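Local coordinates for protein 3,4-dihydroxybenzoate decarboxylase (Enterobacter cloacae, PDB 5NY5) that probably catalyses the reversible, prenylated-FMN- and manganese-dependent decarboxylation of 3,4-dihydroxybenzoate to catechol, as a member of the UbiD family of carboxy-lyases, at residues 264-269 with 308-313; 368-373 with 462-467. One frame throughout, in Å; residues are numbered along the deposited sequence.

Contact 1: 264-269 with 308-313; sequences IIEGEL and AVTMRN
Ile-264 and Thr-310 are paired on neighbouring antiparallel strands, and their side chains lie side by side, pointing the same way. Thr-310 CG2, anti to its backbone N, lies 3.8 Å from Ile-264 CB, while the end of the isoleucine leads away from the partner strand. Glu-266 and Ala-308 share that sheet face. The Ala-308 methyl CB comes 4.1 Å from Glu-266 OE1, but the carboxylate is gripped from outside the pair: OE1 accepts from Ala-252 N and OE2 from Val-251 N, so both oxygens of this buried acid are satisfied. Ile-265 and Val-309, a non-hydrogen-bonded pair, point to the other face, where Val-309 CG1 approaches Ile-264 O at 3.6 Å.

The backbone fixes this register. Thr-310 N donates to Ile-264 O at 2.7 Å; the return bond is modelled so short that its length is doubtful. At the next hydrogen-bonded pair Glu-266 N meets Ala-308 O at 2.8 Å, nearly straight on (C=O...N 173°), and Ala-308 N returns to Glu-266 O.

Strand 263-269 is flanked on its other edge by strand 204-210, and strand 303-311 pairs further with 120-123 and 179-182, placing the contact inside the antiparallel sheet of the FMN-binding, Rift-related domain.

Contact 2: 368-373 with 462-467; sequences LQVKKR and DCTVPW
Lys-372 spans the gap to Thr-464 and Val-465 because its CG stands anti to the carbonyl carbon (chi1 -66°) and the chain runs extended from there to NZ. Thr-464 meets it with OG1 set between its own backbone N and carbonyl carbon (chi1 69°), and the two side chains cross at about a right angle. The ammonium donates to Thr-464 OG1 at 3.0 Å and to Val-465 O at 2.9 Å; the second bond comes from above the peptide plane, with NZ 51° out of it. A salt bridge to Glu-378 gives NZ a third partner, and the same carboxylate oxygen accepts from Trp-467 N, so one acid ties the lysine tip to the backbone of the loop running alongside.

Asp-462 OD2 sets up the threonine. It takes the OG1 proton on its syn lone pair at 2.7 Å, leaving OG1 to accept from the lysine, and receives Thr-464 N at 3.2 Å from above the carboxylate plane. Beside this polar group, Val-370 CG2 touches Thr-464 CG2 at 4.0 Å. Farther along, the indole of Trp-467 flanks the base of the lysine: its CZ3 edge lies in plane with Lys-372 O at 3.6 Å, and its CE3 is 4.0 Å from Lys-372 CB.

Pro-466 packs on Arg-451 and Tyr-446 of two neighbouring subunits, bringing this loop to an assembly interface. The bond from Thr-464 N to Asp-462 OD2 defines an Asx turn, here formed where strand 455-462 leaves the mixed sheet of the UbiD C-terminal domain.

How the contacts relate
Contact 1 and contact 2 lie on opposite sides of the chain's centre, with their own centres 51 Å apart and their nearest atoms about 36 Å apart. They share no strand or sheet. Contact 1 closes before contact 2 opens: 264-269 and 308-313 pair within the antiparallel sheet of the Rift-related domain, after which helix 324-346 precedes the mixed sheet whose strands 365-370 and 455-462 lead into contact 2. Contact 1 is thus a pairing inside its sheet, whereas contact 2 is made largely by the loops that follow two strands of the other. The first belongs to the domain holding the residues that bind prenylated FMN and manganese; the second lies away from those sites and reaches other subunits of the six-chain assembly.

Contact 1: 264-269 with 308-313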
loop_
_atom_site.group_PDB
_atom_site.type_symbol
_atom_site.label_atom_id
_atom_site.label_comp_id
_atom_site.label_asym_id
_atom_site.label_seq_id
_atom_site.Cartn_x
_atom_site.Cartn_y
_atom_site.Cartn_z
ATOM N N ILE A 264 -19.119 -22.218 -49.342
ATOM C CA ILE A 264 -19.263 -20.777 -49.495
ATOM C C ILE A 264 -20.714 -20.410 -49.226
ATOM O O ILE A 264 -21.632 -21.079 -49.711
ATOM C CB ILE A 264 -18.851 -20.300 -50.904
ATOM C CG1 ILE A 264 -17.445 -20.785 -51.248
ATOM C CG2 ILE A 264 -18.929 -18.783 -50.996
ATOM C CD1 ILE A 264 -16.383 -20.199 -50.369
ATOM N N ILE A 265 -20.920 -19.352 -48.452
ATOM C CA ILE A 265 -22.239 -18.768 -48.252
ATOM C C ILE A 265 -22.211 -17.367 -48.843
ATOM O O ILE A 265 -21.467 -16.500 -48.370
ATOM C CB ILE A 265 -22.634 -18.734 -46.769
ATOM C CG1 ILE A 265 -22.604 -20.140 -46.175
ATOM C CG2 ILE A 265 -24.016 -18.130 -46.605
ATOM C CD1 ILE A 265 -23.004 -20.190 -44.717
ATOM N N GLU A 266 -23.001 -17.151 -49.889
ATOM C CA GLU A 266 -23.117 -15.847 -50.530
ATOM C C GLU A 266 -24.385 -15.171 -50.029
ATOM O O GLU A 266 -25.488 -15.697 -50.212
ATOM C CB GLU A 266 -23.145 -15.980 -52.051
ATOM C CG GLU A 266 -21.866 -16.532 -52.655
ATOM C CD GLU A 266 -21.923 -16.604 -54.167
ATOM O OE1 GLU A 266 -22.910 -16.109 -54.751
ATOM O OE2 GLU A 266 -20.981 -17.155 -54.772
ATOM N N GLY A 267 -24.228 -14.009 -49.399
ATOM C CA GLY A 267 -25.363 -13.305 -48.846
ATOM C C GLY A 267 -25.138 -11.810 -48.849
ATOM O O GLY A 267 -24.118 -11.310 -49.325
ATOM N N GLU A 268 -26.119 -11.096 -48.305
ATOM C CA GLU A 268 -26.074 -9.647 -48.204
ATOM C C GLU A 268 -26.522 -9.220 -46.815
ATOM O O GLU A 268 -27.395 -9.844 -46.207
ATOM C CB GLU A 268 -26.961 -8.981 -49.264
ATOM C CG GLU A 268 -26.482 -9.181 -50.689
ATOM C CD GLU A 268 -27.501 -8.729 -51.713
ATOM O OE1 GLU A 268 -27.231 -8.871 -52.924
ATOM O OE2 GLU A 268 -28.574 -8.235 -51.307
ATOM N N LEU A 269 -25.909 -8.150 -46.318
ATOM C CA LEU A 269 -26.300 -7.556 -45.044
ATOM C C LEU A 269 -27.462 -6.601 -45.290
ATOM O O LEU A 269 -27.291 -5.554 -45.924
ATOM C CB LEU A 269 -25.113 -6.843 -44.406
ATOM C CG LEU A 269 -24.033 -7.751 -43.814
ATOM C CD1 LEU A 269 -22.669 -7.089 -43.881
ATOM C CD2 LEU A 269 -24.376 -8.107 -42.379
ATOM N N ALA A 308 -27.050 -17.574 -52.196
ATOM C CA ALA A 308 -26.641 -18.866 -52.720
ATOM C C ALA A 308 -25.673 -19.518 -51.747
ATOM O O ALA A 308 -24.886 -18.840 -51.084
ATOM C CB ALA A 308 -25.993 -18.736 -54.101
ATOM N N VAL A 309 -25.747 -20.843 -51.664
ATOM C CA VAL A 309 -24.767 -21.645 -50.945
ATOM C C VAL A 309 -23.971 -22.430 -51.975
ATOM O O VAL A 309 -24.529 -22.936 -52.954
ATOM C CB VAL A 309 -25.425 -22.582 -49.916
ATOM C CG1 VAL A 309 -24.367 -23.287 -49.086
ATOM C CG2 VAL A 309 -26.361 -21.799 -49.020
ATOM N N THR A 310 -22.663 -22.527 -51.754
ATOM C CA THR A 310 -21.740 -23.034 -52.757
ATOM C C THR A 310 -20.711 -23.923 -52.078
ATOM O O THR A 310 -20.050 -23.492 -51.129
ATOM C CB THR A 310 -21.070 -21.865 -53.492
ATOM O OG1 THR A 310 -21.905 -21.439 -54.577
ATOM C CG2 THR A 310 -19.713 -22.240 -54.018
HETATM N N MSE A 311 -20.585 -25.159 -52.553
HETATM C CA MSE A 311 -19.690 -26.127 -51.922
HETATM C C MSE A 311 -19.157 -27.157 -52.914
HETATM O O MSE A 311 -19.732 -27.357 -53.981
HETATM C CB MSE A 311 -20.405 -26.829 -50.770
HETATM C CG MSE A 311 -21.710 -27.505 -51.154
HETATM SE SE MSE A 311 -22.691 -28.142 -49.591
HETATM C CE MSE A 311 -22.433 -30.060 -49.817
ATOM N N ARG A 312 -18.041 -27.795 -52.566
ATOM C CA ARG A 312 -17.506 -28.852 -53.404
ATOM C C ARG A 312 -18.204 -30.175 -53.104
ATOM O O ARG A 312 -19.026 -30.285 -52.189
ATOM C CB ARG A 312 -15.994 -28.991 -53.222
ATOM C CG ARG A 312 -15.426 -28.440 -51.934
ATOM C CD ARG A 312 -14.024 -28.994 -51.702
ATOM N NE ARG A 312 -12.956 -28.088 -52.122
ATOM C CZ ARG A 312 -11.703 -28.470 -52.355
ATOM N NH1 ARG A 312 -10.791 -27.581 -52.721
ATOM N NH2 ARG A 312 -11.362 -29.746 -52.237
ATOM N N ASN A 313 -17.873 -31.186 -53.905
ATOM C CA ASN A 313 -18.461 -32.508 -53.735
ATOM C C ASN A 313 -18.061 -33.094 -52.389
ATOM O O ASN A 313 -16.873 -33.168 -52.060
ATOM C CB ASN A 313 -18.019 -33.432 -54.868
ATOM C CG ASN A 313 -18.603 -33.035 -56.209
ATOM O OD1 ASN A 313 -19.616 -32.343 -56.277
ATOM N ND2 ASN A 313 -17.967 -33.480 -57.287
#

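Contact 2: 368-373 with 462-467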
loop_
_atom_site.group_PDB
_atom_site.type_symbol
_atom_site.label_atom_id
_atom_site.label_comp_id
_atom_site.label_asym_id
_atom_site.label_seq_id
_atom_site.Cartn_x
_atom_site.Cartn_y
_atom_site.Cartn_z
ATOM N N LEU A 368 6.530 -13.527 -20.853
ATOM C CA LEU A 368 7.673 -12.941 -21.535
ATOM C C LEU A 368 8.956 -13.567 -21.014
ATOM O O LEU A 368 9.185 -13.609 -19.802
ATOM C CB LEU A 368 7.707 -11.424 -21.356
ATOM C CG LEU A 368 6.979 -10.597 -22.420
ATOM C CD1 LEU A 368 5.491 -10.899 -22.451
ATOM C CD2 LEU A 368 7.218 -9.115 -22.190
ATOM N N GLN A 369 9.785 -14.048 -21.932
ATOM C CA GLN A 369 11.063 -14.665 -21.609
ATOM C C GLN A 369 12.162 -13.700 -22.024
ATOM O O GLN A 369 12.367 -13.464 -23.219
ATOM C CB GLN A 369 11.214 -16.007 -22.316
ATOM C CG GLN A 369 12.403 -16.818 -21.852
ATOM C CD GLN A 369 12.565 -18.095 -22.641
ATOM O OE1 GLN A 369 12.543 -18.078 -23.869
ATOM N NE2 GLN A 369 12.719 -19.213 -21.941
ATOM N N VAL A 370 12.862 -13.141 -21.042
ATOM C CA VAL A 370 13.921 -12.178 -21.297
ATOM C C VAL A 370 15.237 -12.765 -20.816
ATOM O O VAL A 370 15.277 -13.735 -20.056
ATOM C CB VAL A 370 13.653 -10.821 -20.618
ATOM C CG1 VAL A 370 12.350 -10.230 -21.121
ATOM C CG2 VAL A 370 13.622 -10.984 -19.107
ATOM N N LYS A 371 16.328 -12.156 -21.273
ATOM C CA LYS A 371 17.675 -12.561 -20.890
ATOM C C LYS A 371 18.457 -11.314 -20.505
ATOM O O LYS A 371 18.773 -10.487 -21.364
ATOM C CB LYS A 371 18.371 -13.312 -22.025
ATOM C CG LYS A 371 19.786 -13.759 -21.701
ATOM C CD LYS A 371 20.437 -14.428 -22.904
ATOM C CE LYS A 371 21.836 -14.926 -22.579
ATOM N NZ LYS A 371 22.537 -15.423 -23.795
ATOM N N LYS A 372 18.762 -11.174 -19.220
ATOM C CA LYS A 372 19.604 -10.078 -18.764
ATOM C C LYS A 372 21.056 -10.402 -19.089
ATOM O O LYS A 372 21.619 -11.371 -18.567
ATOM C CB LYS A 372 19.407 -9.835 -17.270
ATOM C CG LYS A 372 18.016 -9.337 -16.924
ATOM C CD LYS A 372 17.808 -9.260 -15.424
ATOM C CE LYS A 372 16.367 -8.940 -15.088
ATOM N NZ LYS A 372 16.106 -9.096 -13.635
ATOM N N ARG A 373 21.655 -9.599 -19.963
ATOM C CA ARG A 373 23.003 -9.840 -20.448
ATOM C C ARG A 373 24.042 -8.946 -19.792
ATOM O O ARG A 373 25.235 -9.266 -19.841
ATOM C CB ARG A 373 23.046 -9.631 -21.965
ATOM C CG ARG A 373 21.859 -10.238 -22.690
ATOM C CD ARG A 373 21.468 -9.423 -23.908
ATOM N NE ARG A 373 20.919 -8.118 -23.548
ATOM C CZ ARG A 373 20.490 -7.220 -24.429
ATOM N NH1 ARG A 373 20.550 -7.484 -25.727
ATOM N NH2 ARG A 373 20.002 -6.058 -24.017
ATOM N N ASP A 462 6.942 -9.964 -11.774
ATOM C CA ASP A 462 8.347 -10.009 -12.168
ATOM C C ASP A 462 8.998 -11.205 -11.487
ATOM O O ASP A 462 9.384 -11.139 -10.320
ATOM C CB ASP A 462 9.058 -8.708 -11.814
ATOM C CG ASP A 462 10.534 -8.737 -12.163
ATOM O OD1 ASP A 462 11.293 -7.934 -11.584
ATOM O OD2 ASP A 462 10.940 -9.561 -13.009
ATOM N N CYS A 463 9.129 -12.305 -12.228
ATOM C CA CYS A 463 9.757 -13.514 -11.722
ATOM C C CYS A 463 11.156 -13.713 -12.279
ATOM O O CYS A 463 11.645 -14.845 -12.317
ATOM C CB CYS A 463 8.891 -14.732 -12.032
ATOM S SG CYS A 463 7.220 -14.570 -11.426
ATOM N N THR A 464 11.799 -12.641 -12.725
ATOM C CA THR A 464 13.174 -12.709 -13.187
ATOM C C THR A 464 14.117 -12.517 -12.009
ATOM O O THR A 464 13.814 -11.799 -11.055
ATOM C CB THR A 464 13.451 -11.652 -14.262
ATOM O OG1 THR A 464 13.427 -10.343 -13.680
ATOM C CG2 THR A 464 12.402 -11.726 -15.352
ATOM N N VAL A 465 15.255 -13.187 -12.077
ATOM C CA VAL A 465 16.258 -13.065 -11.017
ATOM C C VAL A 465 16.894 -11.682 -11.098
ATOM O O VAL A 465 17.319 -11.265 -12.188
ATOM C CB VAL A 465 17.311 -14.162 -11.157
ATOM C CG1 VAL A 465 18.335 -14.064 -10.043
ATOM C CG2 VAL A 465 16.651 -15.521 -11.161
ATOM N N PRO A 466 16.959 -10.933 -9.999
ATOM C CA PRO A 466 17.677 -9.656 -10.022
ATOM C C PRO A 466 19.104 -9.857 -10.505
ATOM O O PRO A 466 19.758 -10.839 -10.154
ATOM C CB PRO A 466 17.631 -9.196 -8.561
ATOM C CG PRO A 466 16.440 -9.877 -7.994
ATOM C CD PRO A 466 16.354 -11.204 -8.686
ATOM N N TRP A 467 19.575 -8.915 -11.326
ATOM C CA TRP A 467 20.872 -9.066 -11.978
ATOM C C TRP A 467 21.976 -9.391 -10.982
ATOM O O TRP A 467 22.836 -10.237 -11.251
ATOM C CB TRP A 467 21.221 -7.793 -12.750
ATOM C CG TRP A 467 22.659 -7.735 -13.135
ATOM C CD1 TRP A 467 23.658 -7.085 -12.475
ATOM C CD2 TRP A 467 23.267 -8.371 -14.260
ATOM N NE1 TRP A 467 24.853 -7.271 -13.126
ATOM C CE2 TRP A 467 24.638 -8.057 -14.227
ATOM C CE3 TRP A 467 22.783 -9.168 -15.300
ATOM C CZ2 TRP A 467 25.530 -8.514 -15.188
ATOM C CZ3 TRP A 467 23.671 -9.622 -16.251
ATOM C CH2 TRP A 467 25.028 -9.295 -16.189
#